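Local coordinates for protein amidase, hydantoinase/carbamoylase family (Burkholderia ambifaria, PDB 5TP4) that probably hydrolyses N-carbamoyl-L-amino acids to free amino acids, as a two-zinc amidase of the peptidase M20 family, at residues B[250-253]-B[254-258]; B[258-261]-B[262-266]; B[25-28]-B[29-32]; B[104-107]-B[108-112]. All coordinates share one frame; numbering follows the deposited sequence.

Overall arrangement
The four contacts fall into two groups on different parts of the chain. Contacts 1 and 2 follow one another along helix 246-262, share Glu258 and have centres about 12 Å apart; both also touch the second subunit. Contacts 3 and 4, centres about 13 Å apart, meet directly: Met27 CG packs on Val105 CG2 at 3.7 Å. Contact 4 lies closest to the metals, the nearest atoms of Gly104 and a bound zinc ion being about 4 Å apart, whereas the side chain of Met27 in contact 3 is about 13 Å from one. Between the groups there is no touch; the centres of contacts 1 and 4 are about 42 Å apart, on opposite sides of the chain's centre.

Contact 1: B[250-253]-B[254-258]; sequences SAQM and ALELE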
loop_
_atom_site.group_PDB
_atom_site.type_symbol
_atom_site.label_atom_id
_atom_site.label_comp_id
_atom_site.label_asym_id
_atom_site.label_seq_id
_atom_site.Cartn_x
_atom_site.Cartn_y
_atom_site.Cartn_z
ATOM N N SER B 250 5.293 11.486 3.119
ATOM C CA SER B 250 4.031 10.950 3.607
ATOM C C SER B 250 4.155 10.473 5.031
ATOM O O SER B 250 3.194 10.536 5.806
ATOM C CB SER B 250 3.564 9.790 2.724
ATOM O OG SER B 250 3.193 10.249 1.431
ATOM N N ALA B 251 5.307 9.885 5.368
ATOM C CA ALA B 251 5.523 9.430 6.727
ATOM C C ALA B 251 5.536 10.599 7.699
ATOM O O ALA B 251 4.931 10.521 8.774
ATOM C CB ALA B 251 6.832 8.632 6.806
ATOM N N GLN B 252 6.189 11.709 7.331
ATOM C CA GLN B 252 6.165 12.856 8.234
ATOM C C GLN B 252 4.758 13.413 8.363
ATOM O O GLN B 252 4.351 13.853 9.452
ATOM C CB GLN B 252 7.120 13.953 7.778
ATOM C CG GLN B 252 7.171 15.040 8.835
ATOM C CD GLN B 252 8.161 16.103 8.533
ATOM O OE1 GLN B 252 8.764 16.113 7.467
ATOM N NE2 GLN B 252 8.342 17.027 9.473
ATOM N N MET B 253 4.000 13.417 7.267
ATOM C CA MET B 253 2.629 13.909 7.374
ATOM C C MET B 253 1.812 13.032 8.315
ATOM O O MET B 253 0.946 13.531 9.043
ATOM C CB MET B 253 1.972 13.962 6.002
ATOM C CG MET B 253 2.613 14.955 5.061
ATOM S SD MET B 253 1.907 14.805 3.391
ATOM C CE MET B 253 3.070 15.782 2.446
ATOM N N ALA B 254 2.043 11.714 8.286
ATOM C CA ALA B 254 1.325 10.841 9.214
ATOM C C ALA B 254 1.610 11.226 10.654
ATOM O O ALA B 254 0.707 11.216 11.499
ATOM C CB ALA B 254 1.716 9.372 8.971
ATOM N N LEU B 255 2.864 11.554 10.963
ATOM C CA LEU B 255 3.190 11.902 12.340
ATOM C C LEU B 255 2.660 13.290 12.697
ATOM O O LEU B 255 2.325 13.546 13.868
ATOM C CB LEU B 255 4.703 11.763 12.550
ATOM C CG LEU B 255 5.249 10.313 12.393
ATOM C CD1 LEU B 255 6.671 10.166 12.954
ATOM C CD2 LEU B 255 4.334 9.261 13.060
ATOM N N GLU B 256 2.537 14.184 11.705
ATOM C CA GLU B 256 1.828 15.444 11.944
ATOM C C GLU B 256 0.378 15.177 12.285
ATOM O O GLU B 256 -0.190 15.818 13.170
ATOM C CB GLU B 256 1.897 16.357 10.722
ATOM C CG GLU B 256 3.271 16.848 10.354
ATOM C CD GLU B 256 3.828 17.878 11.324
ATOM O OE1 GLU B 256 3.035 18.610 11.969
ATOM O OE2 GLU B 256 5.074 17.961 11.416
ATOM N N LEU B 257 -0.239 14.238 11.579
ATOM C CA LEU B 257 -1.620 13.897 11.879
ATOM C C LEU B 257 -1.745 13.360 13.300
ATOM O O LEU B 257 -2.666 13.738 14.039
ATOM C CB LEU B 257 -2.127 12.875 10.861
ATOM C CG LEU B 257 -3.522 12.321 11.150
ATOM C CD1 LEU B 257 -4.509 13.502 11.225
ATOM C CD2 LEU B 257 -3.952 11.287 10.084
ATOM N N GLU B 258 -0.816 12.482 13.699
ATOM C CA GLU B 258 -0.825 11.982 15.072
ATOM C C GLU B 258 -0.748 13.123 16.082
ATOM O O GLU B 258 -1.457 13.110 17.099
ATOM C CB GLU B 258 0.335 10.996 15.257
ATOM C CG GLU B 258 0.122 10.051 16.377
ATOM C CD GLU B 258 1.168 8.943 16.367
ATOM O OE1 GLU B 258 2.300 9.194 15.901
ATOM O OE2 GLU B 258 0.828 7.836 16.801
#
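The amide of Gln252 and the carboxylate of Glu256 lie side by side one helical turn apart, pointing the same way with their planes turned 48° from each other. Their nearest atoms, Gln252 NE2 and Glu256 OE2, stay 3.9 Å apart. Each is held from elsewhere, Gln252 OE1 by a hydrogen bond from Arg321 NE and Glu256 OE1 by salt bridges to Arg259 and Arg316. Gln252 reaches outward as an extended chain, its CG opposite the backbone N (chi1 -173°). Glu256 instead bends at CG (chi2 -72°), and that CG rests 3.3 Å from Gln252 O.

Beneath these groups runs regular alpha-helix. Glu256 N donates to Gln252 O at 2.9 Å, Leu257 N to Met253 O at 2.9 Å, and Ala254 N to Ser250 O at 3.0 Å. The methyl of Ala254 lies over the preceding turn, its CB 3.4 Å from Ala251 O. On the inner side Met253 and Leu257 reach the sheet, touching Val228 and Val293 respectively, while Ala251, Ala254 and Leu255 pack against Ala254, Ala251 and Leu255 of the second subunit.

Helix 246-262 thus has three differently occupied sides: apolar toward its own sheet, alanines and Leu255 at the subunit interface, and mixed polar and apolar against helix 300-321. Arg316 and Arg321 link the two helices through Glu256 and Gln252; Arg259 and Arg316 would favour an ionised Glu256.

Contact 2: B[258-261]-B[262-266]; sequences ERIV and AGHAP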
loop_
_atom_site.group_PDB
_atom_site.type_symbol
_atom_site.label_atom_id
_atom_site.label_comp_id
_atom_site.label_asym_id
_atom_site.label_seq_id
_atom_site.Cartn_x
_atom_site.Cartn_y
_atom_site.Cartn_z
ATOM N N GLU B 258 -0.816 12.482 13.699
ATOM C CA GLU B 258 -0.825 11.982 15.072
ATOM C C GLU B 258 -0.748 13.123 16.082
ATOM O O GLU B 258 -1.457 13.110 17.099
ATOM C CB GLU B 258 0.335 10.996 15.257
ATOM C CG GLU B 258 0.122 10.051 16.377
ATOM C CD GLU B 258 1.168 8.943 16.367
ATOM O OE1 GLU B 258 2.300 9.194 15.901
ATOM O OE2 GLU B 258 0.828 7.836 16.801
ATOM N N ARG B 259 0.077 14.137 15.807
ATOM C CA ARG B 259 0.191 15.269 16.725
ATOM C C ARG B 259 -1.095 16.095 16.751
ATOM O O ARG B 259 -1.540 16.524 17.819
ATOM C CB ARG B 259 1.384 16.149 16.344
ATOM C CG ARG B 259 1.382 17.499 17.067
ATOM C CD ARG B 259 2.361 18.508 16.471
ATOM N NE ARG B 259 2.062 18.803 15.071
ATOM C CZ ARG B 259 1.133 19.666 14.671
ATOM N NH1 ARG B 259 0.411 20.322 15.570
ATOM N NH2 ARG B 259 0.927 19.877 13.375
ATOM N N ILE B 260 -1.692 16.342 15.587
ATOM C CA ILE B 260 -2.951 17.089 15.532
ATOM C C ILE B 260 -4.034 16.388 16.347
ATOM O O ILE B 260 -4.748 17.026 17.129
ATOM C CB ILE B 260 -3.373 17.308 14.065
ATOM C CG1 ILE B 260 -2.410 18.307 13.411
ATOM C CG2 ILE B 260 -4.823 17.787 13.962
ATOM C CD1 ILE B 260 -2.439 18.287 11.905
ATOM N N VAL B 261 -4.165 15.068 16.207
ATOM C CA VAL B 261 -5.219 14.393 16.958
ATOM C C VAL B 261 -4.911 14.422 18.454
ATOM O O VAL B 261 -5.820 14.608 19.272
ATOM C CB VAL B 261 -5.469 12.967 16.422
ATOM C CG1 VAL B 261 -4.263 12.065 16.564
ATOM C CG2 VAL B 261 -6.663 12.343 17.132
ATOM N N ALA B 262 -3.641 14.290 18.833
ATOM C CA ALA B 262 -3.265 14.397 20.240
ATOM C C ALA B 262 -3.705 15.734 20.832
ATOM O O ALA B 262 -4.094 15.804 22.003
ATOM C CB ALA B 262 -1.752 14.207 20.386
ATOM N N GLY B 263 -3.671 16.803 20.035
ATOM C CA GLY B 263 -4.147 18.101 20.483
ATOM C C GLY B 263 -5.651 18.187 20.644
ATOM O O GLY B 263 -6.133 19.143 21.258
ATOM N N HIS B 264 -6.402 17.218 20.113
ATOM C CA HIS B 264 -7.854 17.199 20.233
ATOM C C HIS B 264 -8.353 16.076 21.113
ATOM O O HIS B 264 -9.520 15.688 21.012
ATOM C CB HIS B 264 -8.501 17.092 18.854
ATOM C CG HIS B 264 -8.371 18.340 18.046
ATOM N ND1 HIS B 264 -9.349 19.312 18.028
ATOM C CD2 HIS B 264 -7.381 18.779 17.238
ATOM C CE1 HIS B 264 -8.964 20.301 17.239
ATOM N NE2 HIS B 264 -7.773 20.007 16.753
ATOM N N ALA B 265 -7.491 15.536 21.955
ATOM C CA ALA B 265 -7.872 14.455 22.833
ATOM C C ALA B 265 -8.867 14.942 23.886
ATOM O O ALA B 265 -8.768 16.075 24.374
ATOM C CB ALA B 265 -6.627 13.878 23.501
ATOM N N PRO B 266 -9.820 14.088 24.286
ATOM C CA PRO B 266 -9.918 12.692 23.871
ATOM C C PRO B 266 -10.874 12.443 22.714
ATOM O O PRO B 266 -10.937 11.325 22.210
ATOM C CB PRO B 266 -10.448 12.011 25.133
ATOM C CG PRO B 266 -11.418 13.000 25.657
ATOM C CD PRO B 266 -10.744 14.367 25.407
#
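His264 and Ile260 meet where helix 246-262 runs out into a type I beta turn, Ala262 to Ala265. The imidazole presents its edge to the last turn of the helix, with Ile260 O in the ring plane and 3.2 Å from His264 CD2. Because CG sits opposite the carbonyl carbon (chi1 -71°), the ring turns back beside the helix end, where it also touches Gln302 and Met306 of helix 300-321.

The final carbonyls are taken up in sequence. Glu258 O accepts Ala262 N at 3.0 Å in a regular helical bond, and Arg259 O accepts Gly263 N at 3.1 Å. Gly263 N is shared, since it also makes a weak bond to Ile260 O at 3.1 Å. Val261 O takes His264 N at 2.8 Å, and this three-residue spacing marks the tightening of the coil; the donor stands 61° out of the carbonyl plane, off the lone pairs. Inside the turn, Ala265 N reaches Ala262 O only weakly.

The charged ends look elsewhere: Glu258 OE2 forms a salt bridge with Arg321 of the second subunit, and the Arg259 guanidinium turns back along the helix to Glu256. The backbone therefore passes from i+4 to i+3 hydrogen bonds as the helix ends, and the polarised C-H of His264 CD2 would complement the partial negative charge of Ile260 O at the helix C-terminus.

Contact 3: B[25-28]-B[29-32]; sequences ADMA and RIGA. With EDO (1,2-ethanediol), chain C.
Helix 17-28 gives way to a type II beta turn from Arg29 to Ala32, closed by Ala32 N on Arg29 O, with Gly31 at its third position and a positive phi of 87°. At the helix end just before it, Ile30 N donates to Met27 O at 2.9 Å, standing 51° out of that carbonyl's plane. Arg29 N bonds to Asp26 O at 3.2 Å and only weakly to Ala25 O.

The Arg29 side chain folds back over the helix end, bent at chi2 (-61°), which brings its CG within 3.4 Å of Asp26 O. Its guanidinium does not touch the Asp26 carboxylate; a water links them, donating to Asp26 OD1 and accepting from Arg29 NE in the guanidinium plane. On the buried side Met27 SD lies 4.4 Å from Ile30 CG1, and Met27 continues onto Leu53 and Phe54 of helix 45-60 and onto helix 105-121. The turn is further held by Arg40, which bonds Ile30 O, and by backbone bonding of Gly31 with Arg39. Asp46 OD1 binds a 1,2-ethanediol, probably from the crystallisation liquor, whose O2 accepts a weak hydrogen bond from Gly31 N at 3.2 Å.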
loop_
_atom_site.group_PDB
_atom_site.type_symbol
_atom_site.label_atom_id
_atom_site.label_comp_id
_atom_site.label_asym_id
_atom_site.label_seq_id
_atom_site.Cartn_x
_atom_site.Cartn_y
_atom_site.Cartn_z
ATOM N N ALA B 25 -28.850 -17.956 21.480
ATOM C CA ALA B 25 -28.232 -19.185 21.013
ATOM C C ALA B 25 -29.046 -19.801 19.887
ATOM O O ALA B 25 -28.483 -20.283 18.897
ATOM C CB ALA B 25 -28.092 -20.170 22.170
ATOM N N ASP B 26 -30.378 -19.804 20.030
ATOM C CA ASP B 26 -31.242 -20.380 19.009
ATOM C C ASP B 26 -31.176 -19.585 17.713
ATOM O O ASP B 26 -31.113 -20.179 16.627
ATOM C CB ASP B 26 -32.693 -20.451 19.505
ATOM C CG ASP B 26 -32.914 -21.566 20.535
ATOM O OD1 ASP B 26 -32.142 -22.546 20.571
ATOM O OD2 ASP B 26 -33.892 -21.465 21.298
ATOM N N MET B 27 -31.166 -18.246 17.802
ATOM C CA MET B 27 -31.124 -17.446 16.580
ATOM C C MET B 27 -29.770 -17.587 15.898
ATOM O O MET B 27 -29.691 -17.641 14.664
ATOM C CB MET B 27 -31.438 -15.979 16.887
ATOM C CG MET B 27 -31.500 -15.069 15.662
ATOM S SD MET B 27 -32.781 -15.523 14.459
ATOM C CE MET B 27 -34.272 -14.932 15.308
ATOM N N ALA B 28 -28.697 -17.720 16.680
ATOM C CA ALA B 28 -27.383 -17.889 16.076
ATOM C C ALA B 28 -27.241 -19.198 15.308
ATOM O O ALA B 28 -26.302 -19.332 14.512
ATOM C CB ALA B 28 -26.308 -17.777 17.149
ATOM N N ARG B 29 -28.139 -20.175 15.515
ATOM C CA ARG B 29 -28.101 -21.374 14.682
ATOM C C ARG B 29 -28.468 -21.081 13.241
ATOM O O ARG B 29 -28.072 -21.833 12.345
ATOM C CB ARG B 29 -29.079 -22.440 15.183
ATOM C CG ARG B 29 -28.970 -22.857 16.628
ATOM C CD ARG B 29 -27.663 -23.436 16.964
ATOM N NE ARG B 29 -27.773 -24.118 18.250
ATOM C CZ ARG B 29 -26.802 -24.853 18.778
ATOM N NH1 ARG B 29 -25.653 -24.990 18.120
ATOM N NH2 ARG B 29 -26.983 -25.447 19.955
ATOM N N ILE B 30 -29.275 -20.047 13.015
ATOM C CA ILE B 30 -29.883 -19.787 11.708
ATOM C C ILE B 30 -28.829 -19.064 10.879
ATOM O O ILE B 30 -28.520 -17.907 11.146
ATOM C CB ILE B 30 -31.163 -18.946 11.835
ATOM C CG1 ILE B 30 -32.116 -19.576 12.859
ATOM C CG2 ILE B 30 -31.869 -18.789 10.458
ATOM C CD1 ILE B 30 -32.510 -20.990 12.515
ATOM N N GLY B 31 -28.252 -19.748 9.906
ATOM C CA GLY B 31 -27.142 -19.175 9.190
ATOM C C GLY B 31 -25.781 -19.413 9.805
ATOM O O GLY B 31 -24.809 -18.824 9.329
ATOM N N ALA B 32 -25.674 -20.259 10.838
ATOM C CA ALA B 32 -24.373 -20.540 11.450
ATOM C C ALA B 32 -23.340 -20.882 10.388
ATOM O O ALA B 32 -23.606 -21.678 9.484
ATOM C CB ALA B 32 -24.476 -21.705 12.452
HETATM C C1 EDO C . -30.271 -22.358 8.476
HETATM O O1 EDO C . -30.219 -22.820 7.119
HETATM C C2 EDO C . -29.115 -22.965 9.266
HETATM O O2 EDO C . -27.906 -22.616 8.597
HETATM O O HOH W 1 -29.735 -23.637 20.253
#

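Contact 4: B[104-107]-B[108-112]; sequences GVYG and VLAGL
Val105 and Leu109 pack together on the first turn of helix 105-121, which starts beside the zinc site of the M20-family fold with Gly104 as its N-cap. This is the tight part of the contact: the two side chains cross obliquely, and Val105 CG2 comes 3.6 Å from Leu109 CD1. Val105 CG2 takes the position opposite its backbone N, while Leu109 CG swings back beside its own N, which brings the branches together. Below them Leu109 N donates to Val105 O at 2.9 Å in a nearly straight bond, with an N-H...O angle of 173°. This apolar pair faces Met27 of helix 17-28, and Leu109 also meets Phe54 and Trp57 of helix 45-60.

The Tyr106 side is looser, though equally buried. Its ring meets the methyl of Ala110 obliquely, CE1 to CB at 4.2 Å, and its hydroxyl is hydrogen-bonded to Val401 O and Thr405 OG1. Ala110 itself rests on Thr405 and Leu408 of helix 398-416, so the ring and methyl together join the two helices. Neither side faces solvent; the difference is one of packing distance.

Gly104 has a positive phi (77°), and its nearest atom is about 3 Å from the side chain of the zinc ligand His92; as the N-cap, it sets the helix N-terminus toward the metal site. Val108 CG2 lies 3.6 Å from Gly104 O. Gly107 and Gly111 sit one turn apart without side chains, and Gly111 N donates to Gly107 O at 3.2 Å from 40° above the carbonyl plane.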
loop_
_atom_site.group_PDB
_atom_site.type_symbol
_atom_site.label_atom_id
_atom_site.label_comp_id
_atom_site.label_asym_id
_atom_site.label_seq_id
_atom_site.Cartn_x
_atom_site.Cartn_y
_atom_site.Cartn_z
ATOM N N GLY B 104 -26.411 -6.606 16.115
ATOM C CA GLY B 104 -27.781 -6.447 15.610
ATOM C C GLY B 104 -28.808 -7.311 16.290
ATOM O O GLY B 104 -29.834 -6.817 16.769
ATOM N N VAL B 105 -28.556 -8.613 16.349
ATOM C CA VAL B 105 -29.544 -9.532 16.884
ATOM C C VAL B 105 -29.779 -9.280 18.363
ATOM O O VAL B 105 -30.906 -9.448 18.845
ATOM C CB VAL B 105 -29.109 -10.981 16.614
ATOM C CG1 VAL B 105 -27.729 -11.235 17.226
ATOM C CG2 VAL B 105 -30.162 -11.982 17.133
ATOM N N TYR B 106 -28.730 -8.896 19.115
ATOM C CA TYR B 106 -28.914 -8.650 20.547
ATOM C C TYR B 106 -30.039 -7.644 20.795
ATOM O O TYR B 106 -30.909 -7.880 21.635
ATOM C CB TYR B 106 -27.611 -8.154 21.181
ATOM C CG TYR B 106 -27.826 -7.576 22.569
ATOM C CD1 TYR B 106 -28.491 -8.301 23.553
ATOM C CD2 TYR B 106 -27.369 -6.303 22.884
ATOM C CE1 TYR B 106 -28.705 -7.751 24.826
ATOM C CE2 TYR B 106 -27.553 -5.775 24.132
ATOM C CZ TYR B 106 -28.231 -6.493 25.096
ATOM O OH TYR B 106 -28.401 -5.927 26.341
ATOM N N GLY B 107 -30.066 -6.535 20.051
ATOM C CA GLY B 107 -31.074 -5.518 20.326
ATOM C C GLY B 107 -32.489 -5.924 19.939
ATOM O O GLY B 107 -33.461 -5.519 20.593
ATOM N N VAL B 108 -32.629 -6.723 18.879
ATOM C CA VAL B 108 -33.934 -7.248 18.496
ATOM C C VAL B 108 -34.445 -8.217 19.558
ATOM O O VAL B 108 -35.590 -8.119 20.013
ATOM C CB VAL B 108 -33.840 -7.922 17.116
ATOM C CG1 VAL B 108 -35.163 -8.625 16.731
ATOM C CG2 VAL B 108 -33.411 -6.891 16.052
ATOM N N LEU B 109 -33.603 -9.151 19.983
ATOM C CA LEU B 109 -34.064 -10.128 20.956
ATOM C C LEU B 109 -34.140 -9.570 22.355
ATOM O O LEU B 109 -34.911 -10.087 23.169
ATOM C CB LEU B 109 -33.173 -11.372 20.922
ATOM C CG LEU B 109 -33.175 -12.089 19.553
ATOM C CD1 LEU B 109 -32.300 -13.369 19.654
ATOM C CD2 LEU B 109 -34.593 -12.437 19.052
ATOM N N ALA B 110 -33.420 -8.486 22.630
ATOM C CA ALA B 110 -33.663 -7.747 23.864
ATOM C C ALA B 110 -35.076 -7.183 23.873
ATOM O O ALA B 110 -35.775 -7.273 24.881
ATOM C CB ALA B 110 -32.638 -6.626 24.030
ATOM N N GLY B 111 -35.532 -6.647 22.743
ATOM C CA GLY B 111 -36.909 -6.193 22.680
ATOM C C GLY B 111 -37.896 -7.315 22.939
ATOM O O GLY B 111 -38.874 -7.138 23.672
ATOM N N LEU B 112 -37.664 -8.481 22.337
ATOM C CA LEU B 112 -38.561 -9.605 22.596
ATOM C C LEU B 112 -38.555 -9.969 24.075
ATOM O O LEU B 112 -39.603 -10.248 24.664
ATOM C CB LEU B 112 -38.160 -10.808 21.738
ATOM C CG LEU B 112 -38.918 -12.118 22.005
ATOM C CD1 LEU B 112 -40.415 -12.005 21.669
ATOM C CD2 LEU B 112 -38.268 -13.238 21.164
#